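PDB 3M1X: putative Endoribonuclease L-PSP from Entamoeba histolytica, which is of uncharacterised function but belongs to the RutC (YjgF/YER057c/UK114) family and may have deaminase activity. Local coordinates for residues A[69-74]-A[108-113]; A[76-81]-A[113-118]. All coordinates share one frame; numbering follows the deposited sequence. Where two conformers were deposited one is given.

Interaction 1 of 2, residues A[69-74]-A[108-113]; sequences TIEEQS and FGVFNG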
loop_
_atom_site.group_PDB
_atom_site.type_symbol
_atom_site.label_atom_id
_atom_site.label_comp_id
_atom_site.label_asym_id
_atom_site.label_seq_id
_atom_site.Cartn_x
_atom_site.Cartn_y
_atom_site.Cartn_z
ATOM N N THR A 69 -3.857 -2.668 24.693
ATOM C CA THR A 69 -2.807 -1.755 24.535
ATOM C C THR A 69 -2.094 -1.922 23.199
ATOM O O THR A 69 -2.083 -2.976 22.550
ATOM C CB THR A 69 -1.772 -1.896 25.668
ATOM O OG1 THR A 69 -1.056 -3.105 25.520
ATOM C CG2 THR A 69 -2.389 -1.695 27.052
ATOM N N ILE A 70 -1.388 -0.851 22.846
ATOM C CA ILE A 70 -0.558 -0.876 21.640
ATOM C C ILE A 70 0.508 -1.942 21.724
ATOM O O ILE A 70 0.841 -2.609 20.740
ATOM C CB ILE A 70 0.084 0.554 21.324
ATOM C CG1 ILE A 70 0.856 0.462 20.004
ATOM C CG2 ILE A 70 0.912 1.136 22.421
ATOM C CD1 ILE A 70 0.025 0.216 18.731
ATOM N N GLU A 71 1.080 -2.131 22.913
ATOM C CA GLU A 71 2.159 -3.098 23.064
ATOM C C GLU A 71 1.602 -4.506 22.780
ATOM O O GLU A 71 2.190 -5.323 22.062
ATOM C CB GLU A 71 2.756 -3.035 24.416
ATOM C CG GLU A 71 3.567 -1.840 24.788
ATOM C CD GLU A 71 2.725 -0.604 25.234
ATOM O OE1 GLU A 71 1.502 -0.681 25.319
ATOM O OE2 GLU A 71 3.404 0.393 25.588
ATOM N N GLU A 72 0.464 -4.835 23.416
ATOM C CA GLU A 72 -0.145 -6.125 23.268
ATOM C C GLU A 72 -0.586 -6.427 21.848
ATOM O O GLU A 72 -0.299 -7.525 21.315
ATOM C CB GLU A 72 -1.330 -6.249 24.224
ATOM C CG GLU A 72 -0.927 -6.389 25.698
ATOM C CD GLU A 72 -2.008 -5.947 26.635
ATOM O OE1 GLU A 72 -1.806 -6.315 27.752
ATOM O OE2 GLU A 72 -2.938 -5.194 26.387
ATOM N N GLN A 73 -1.222 -5.463 21.220
ATOM C CA GLN A 73 -1.643 -5.680 19.872
ATOM C C GLN A 73 -0.486 -5.717 18.899
ATOM O O GLN A 73 -0.537 -6.507 17.951
ATOM C CB GLN A 73 -2.671 -4.642 19.410
ATOM C CG GLN A 73 -3.994 -4.771 20.144
ATOM C CD GLN A 73 -5.090 -3.857 19.648
ATOM O OE1 GLN A 73 -5.021 -3.346 18.526
ATOM N NE2 GLN A 73 -6.093 -3.635 20.506
ATOM N N SER A 74 0.521 -4.883 19.068
ATOM C CA SER A 74 1.677 -4.902 18.174
ATOM C C SER A 74 2.402 -6.202 18.204
ATOM O O SER A 74 2.798 -6.779 17.163
ATOM C CB SER A 74 2.615 -3.747 18.447
ATOM O OG SER A 74 2.031 -2.499 18.247
ATOM N N PHE A 108 3.888 5.439 17.353
ATOM C CA PHE A 108 4.956 5.050 16.421
ATOM C C PHE A 108 6.179 4.498 17.148
ATOM O O PHE A 108 6.730 3.466 16.742
ATOM C CB PHE A 108 5.286 6.261 15.518
ATOM C CG PHE A 108 6.374 6.041 14.471
ATOM C CD1 PHE A 108 6.156 5.216 13.379
ATOM C CD2 PHE A 108 7.622 6.624 14.594
ATOM C CE1 PHE A 108 7.151 5.038 12.380
ATOM C CE2 PHE A 108 8.600 6.455 13.630
ATOM C CZ PHE A 108 8.332 5.691 12.506
ATOM N N GLY A 109 6.680 5.159 18.166
ATOM C CA GLY A 109 7.911 4.718 18.809
ATOM C C GLY A 109 7.779 3.360 19.432
ATOM O O GLY A 109 8.668 2.516 19.239
ATOM N N VAL A 110 6.733 3.117 20.194
ATOM C CA VAL A 110 6.508 1.849 20.846
ATOM C C VAL A 110 6.357 0.766 19.782
ATOM O O VAL A 110 6.895 -0.324 19.880
ATOM C CB VAL A 110 5.420 1.926 21.876
ATOM C CG1 VAL A 110 5.019 0.546 22.332
ATOM C CG2 VAL A 110 5.976 2.724 23.114
ATOM N N PHE A 111 5.513 1.065 18.792
ATOM C CA PHE A 111 5.330 0.106 17.731
ATOM C C PHE A 111 6.596 -0.276 17.056
ATOM O O PHE A 111 6.942 -1.438 16.829
ATOM C CB PHE A 111 4.322 0.619 16.683
ATOM C CG PHE A 111 4.349 -0.182 15.422
ATOM C CD1 PHE A 111 3.775 -1.406 15.404
ATOM C CD2 PHE A 111 5.106 0.205 14.320
ATOM C CE1 PHE A 111 3.882 -2.269 14.281
ATOM C CE2 PHE A 111 5.196 -0.618 13.210
ATOM C CZ PHE A 111 4.611 -1.816 13.220
ATOM N N ASN A 112 7.421 0.742 16.771
ATOM C CA ASN A 112 8.590 0.504 16.039
ATOM C C ASN A 112 9.554 -0.431 16.835
ATOM O O ASN A 112 10.225 -1.282 16.255
ATOM C CB ASN A 112 9.197 1.835 15.633
ATOM C CG ASN A 112 10.547 1.636 14.998
ATOM O OD1 ASN A 112 10.621 1.293 13.814
ATOM N ND2 ASN A 112 11.624 1.789 15.747
ATOM N N GLY A 113 9.655 -0.246 18.164
ATOM C CA GLY A 113 10.455 -1.135 18.918
ATOM C C GLY A 113 10.059 -2.598 18.864
ATOM O O GLY A 113 10.861 -3.512 18.807
#
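The N-terminal turns of the two helices that lie against the sheet meet here, with Ile70, Glu71 and Ser74 touching Val110 and Phe111. Val110 CG1, anti to its backbone N (chi1 168°), meets both Ile70 and Glu71, lying 3.6 Å from Glu71 OE2. Ile70 CG2 is a looser neighbour of Val110 CG1 at 4.2 Å. The Glu71 chain bends at chi2 (81°), which brings its aliphatic CG to 3.7 Å from Val110 CG1. Deeper in, Ser74 OG sits at the edge of the Phe111 ring, in its plane, 3.5 Å from Phe111 CD1. Ser74 OG also donates its proton to Ile70 O at 2.8 Å. Ile70 O is gripped twice, since Ser74 N reaches it from the opposite face. The setting is the YjgF-family alpha/beta fold, in which helices 70-87 and 108-119 pack together, their local axes at 70-74 and 108-113 inclined by 35°. Val140 of strand 140-146 touches both Ser74 and Phe111, on the sheet side of the pair. At the start of the first helix Thr69 and Glu72 form a capping box, with Glu72 N donating to Thr69 OG1 at 3.1 Å and Thr69 N to Glu72 OE2 at 3.2 Å.

Interaction 2 of 2, residues A[76-81]-A[113-118]; sequences QVMTNL and GIYAEA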
loop_
_atom_site.group_PDB
_atom_site.type_symbol
_atom_site.label_atom_id
_atom_site.label_comp_id
_atom_site.label_asym_id
_atom_site.label_seq_id
_atom_site.Cartn_x
_atom_site.Cartn_y
_atom_site.Cartn_z
ATOM N N GLN A 76 1.155 -9.108 18.985
ATOM C CA GLN A 76 0.283 -10.076 18.365
ATOM C C GLN A 76 0.298 -9.962 16.845
ATOM O O GLN A 76 0.296 -10.960 16.131
ATOM C CB GLN A 76 -1.132 -10.024 18.885
ATOM C CG GLN A 76 -2.016 -11.205 18.413
ATOM C CD GLN A 76 -1.496 -12.538 18.968
ATOM O OE1 GLN A 76 -1.399 -12.644 20.184
ATOM N NE2 GLN A 76 -1.227 -13.521 18.164
ATOM N N VAL A 77 0.282 -8.736 16.333
ATOM C CA VAL A 77 0.342 -8.521 14.906
ATOM C C VAL A 77 1.611 -9.143 14.322
ATOM O O VAL A 77 1.578 -9.837 13.306
ATOM C CB VAL A 77 0.272 -7.035 14.554
ATOM C CG1 VAL A 77 0.780 -6.722 13.099
ATOM C CG2 VAL A 77 -1.171 -6.472 14.740
ATOM N N MET A 78 2.763 -8.898 14.979
ATOM C CA MET A 78 4.001 -9.439 14.398
ATOM C C MET A 78 4.084 -10.933 14.494
ATOM O O MET A 78 4.589 -11.592 13.589
ATOM C CB MET A 78 5.220 -8.773 15.104
ATOM C CG MET A 78 5.305 -7.311 15.055
ATOM S SD MET A 78 4.999 -6.543 13.417
ATOM C CE MET A 78 6.372 -7.235 12.489
ATOM N N THR A 79 3.540 -11.507 15.559
ATOM C CA THR A 79 3.431 -12.949 15.689
ATOM C C THR A 79 2.521 -13.533 14.605
ATOM O O THR A 79 2.828 -14.535 13.994
ATOM C CB THR A 79 2.889 -13.290 17.103
ATOM O OG1 THR A 79 3.902 -12.894 18.013
ATOM C CG2 THR A 79 2.634 -14.768 17.250
ATOM N N ASN A 80 1.381 -12.887 14.370
ATOM C CA ASN A 80 0.481 -13.321 13.346
ATOM C C ASN A 80 1.108 -13.339 11.964
ATOM O O ASN A 80 0.919 -14.247 11.179
ATOM C CB ASN A 80 -0.785 -12.454 13.346
ATOM C CG ASN A 80 -1.739 -12.646 14.505
ATOM O OD1 ASN A 80 -1.600 -13.645 15.253
ATOM N ND2 ASN A 80 -2.678 -11.734 14.689
ATOM N N LEU A 81 1.843 -12.241 11.631
ATOM C CA LEU A 81 2.547 -12.212 10.377
ATOM C C LEU A 81 3.499 -13.351 10.211
ATOM O O LEU A 81 3.585 -13.983 9.159
ATOM C CB LEU A 81 3.285 -10.892 10.164
ATOM C CG LEU A 81 2.401 -9.724 9.789
ATOM C CD1 LEU A 81 3.175 -8.479 9.886
ATOM C CD2 LEU A 81 1.730 -9.887 8.401
ATOM N N GLY A 113 9.655 -0.246 18.164
ATOM C CA GLY A 113 10.455 -1.135 18.918
ATOM C C GLY A 113 10.059 -2.598 18.864
ATOM O O GLY A 113 10.861 -3.512 18.807
ATOM N N ILE A 114 8.753 -2.800 18.905
ATOM C CA ILE A 114 8.206 -4.153 18.875
ATOM C C ILE A 114 8.417 -4.814 17.463
ATOM O O ILE A 114 8.799 -5.958 17.320
ATOM C CB ILE A 114 6.740 -4.168 19.295
ATOM C CG1 ILE A 114 6.669 -3.829 20.823
ATOM C CG2 ILE A 114 6.032 -5.488 18.982
ATOM C CD1 ILE A 114 5.257 -3.411 21.297
ATOM N N TYR A 115 8.208 -4.001 16.425
ATOM C CA TYR A 115 8.481 -4.386 15.050
ATOM C C TYR A 115 9.912 -4.775 14.867
ATOM O O TYR A 115 10.252 -5.857 14.280
ATOM C CB TYR A 115 8.087 -3.191 14.185
ATOM C CG TYR A 115 8.361 -3.337 12.703
ATOM C CD1 TYR A 115 7.400 -3.758 11.834
ATOM C CD2 TYR A 115 9.587 -2.989 12.205
ATOM C CE1 TYR A 115 7.647 -3.838 10.473
ATOM C CE2 TYR A 115 9.862 -3.120 10.849
ATOM C CZ TYR A 115 8.863 -3.494 9.981
ATOM O OH TYR A 115 9.048 -3.614 8.628
ATOM N N ALA A 116 10.841 -3.960 15.374
ATOM C CA ALA A 116 12.226 -4.208 15.239
ATOM C C ALA A 116 12.654 -5.502 15.938
ATOM O O ALA A 116 13.434 -6.283 15.417
ATOM C CB ALA A 116 13.071 -2.994 15.735
ATOM N N GLU A 117 12.121 -5.757 17.142
ATOM C CA GLU A 117 12.381 -6.997 17.900
ATOM C C GLU A 117 11.975 -8.136 17.068
ATOM O O GLU A 117 12.645 -9.147 16.993
ATOM C CB GLU A 117 11.629 -7.115 19.238
ATOM C CG GLU A 117 11.985 -8.367 20.152
ATOM C CD GLU A 117 11.089 -9.619 19.935
ATOM O OE1 GLU A 117 10.124 -9.630 19.184
ATOM O OE2 GLU A 117 11.373 -10.713 20.435
ATOM N N ALA A 118 10.775 -8.045 16.448
ATOM C CA ALA A 118 10.215 -9.135 15.683
ATOM C C ALA A 118 11.089 -9.525 14.483
ATOM O O ALA A 118 11.261 -10.672 14.156
ATOM C CB ALA A 118 8.809 -8.868 15.252
#
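The Tyr115 ring meets the thioether end of Met78 obliquely. Met78 CE is 3.7 Å from Tyr115 CD1, and Met78 SD is 4.0 Å from the same carbon. Met78 SD stands 5.2 Å from the Tyr115 ring centroid, 66° off the ring normal, which makes this a Met-aromatic contact. Further partners of Tyr115 lie outside the two segments: Arg126 makes a cation-pi contact with it, the Phe119 ring also meets it, and Ala39 of the second subunit packs against it. Met78 bends at chi2 and at chi3 (-63°). The folded chain puts the methyl near both the Tyr115 ring and Ala118, whose CB also meets the base of the chain. Met78 CB lies 3.6 Å from Ala118 CB, and Met78 CG is 3.8 Å from that methyl. Ile114 adds a looser touch, its CG2 at 4.4 Å from Met78 CG. The segments belong to helices 70-87 and 108-119, packed side by side in the YjgF-family fold, with local axes 9.8 Å apart at 29°. No hydrogen bond crosses between the segments. The contact therefore rests on dispersion and sulfur-ring attraction, while the phenol of Tyr115 has its polar partner in Thr98 OG1, on strand 95-102.

How the interactions relate
Both interactions join helix 70-87 to helix 108-119, at successive places along the same pair, whose local axes are inclined by 35° and 29°. Gly113 belongs to both, and their centres are 9 Å apart. Ile114 bridges them: its CD1 lies 3.6 Å from Glu71 CA. Interaction 1 lies farther from the centre of the chain yet is largely buried, although Val110 is exposed. It mixes a carboxylate and a hydroxyl with apolar groups. Interaction 2 is more central but only partly buried, and it is carried by one methionine against apolar and aromatic surface. No hydrogen bond crosses the helix pair in either contact. The second subunit packs on 108-119 at both places, through its Ala39, with its Pro135 added at interaction 1.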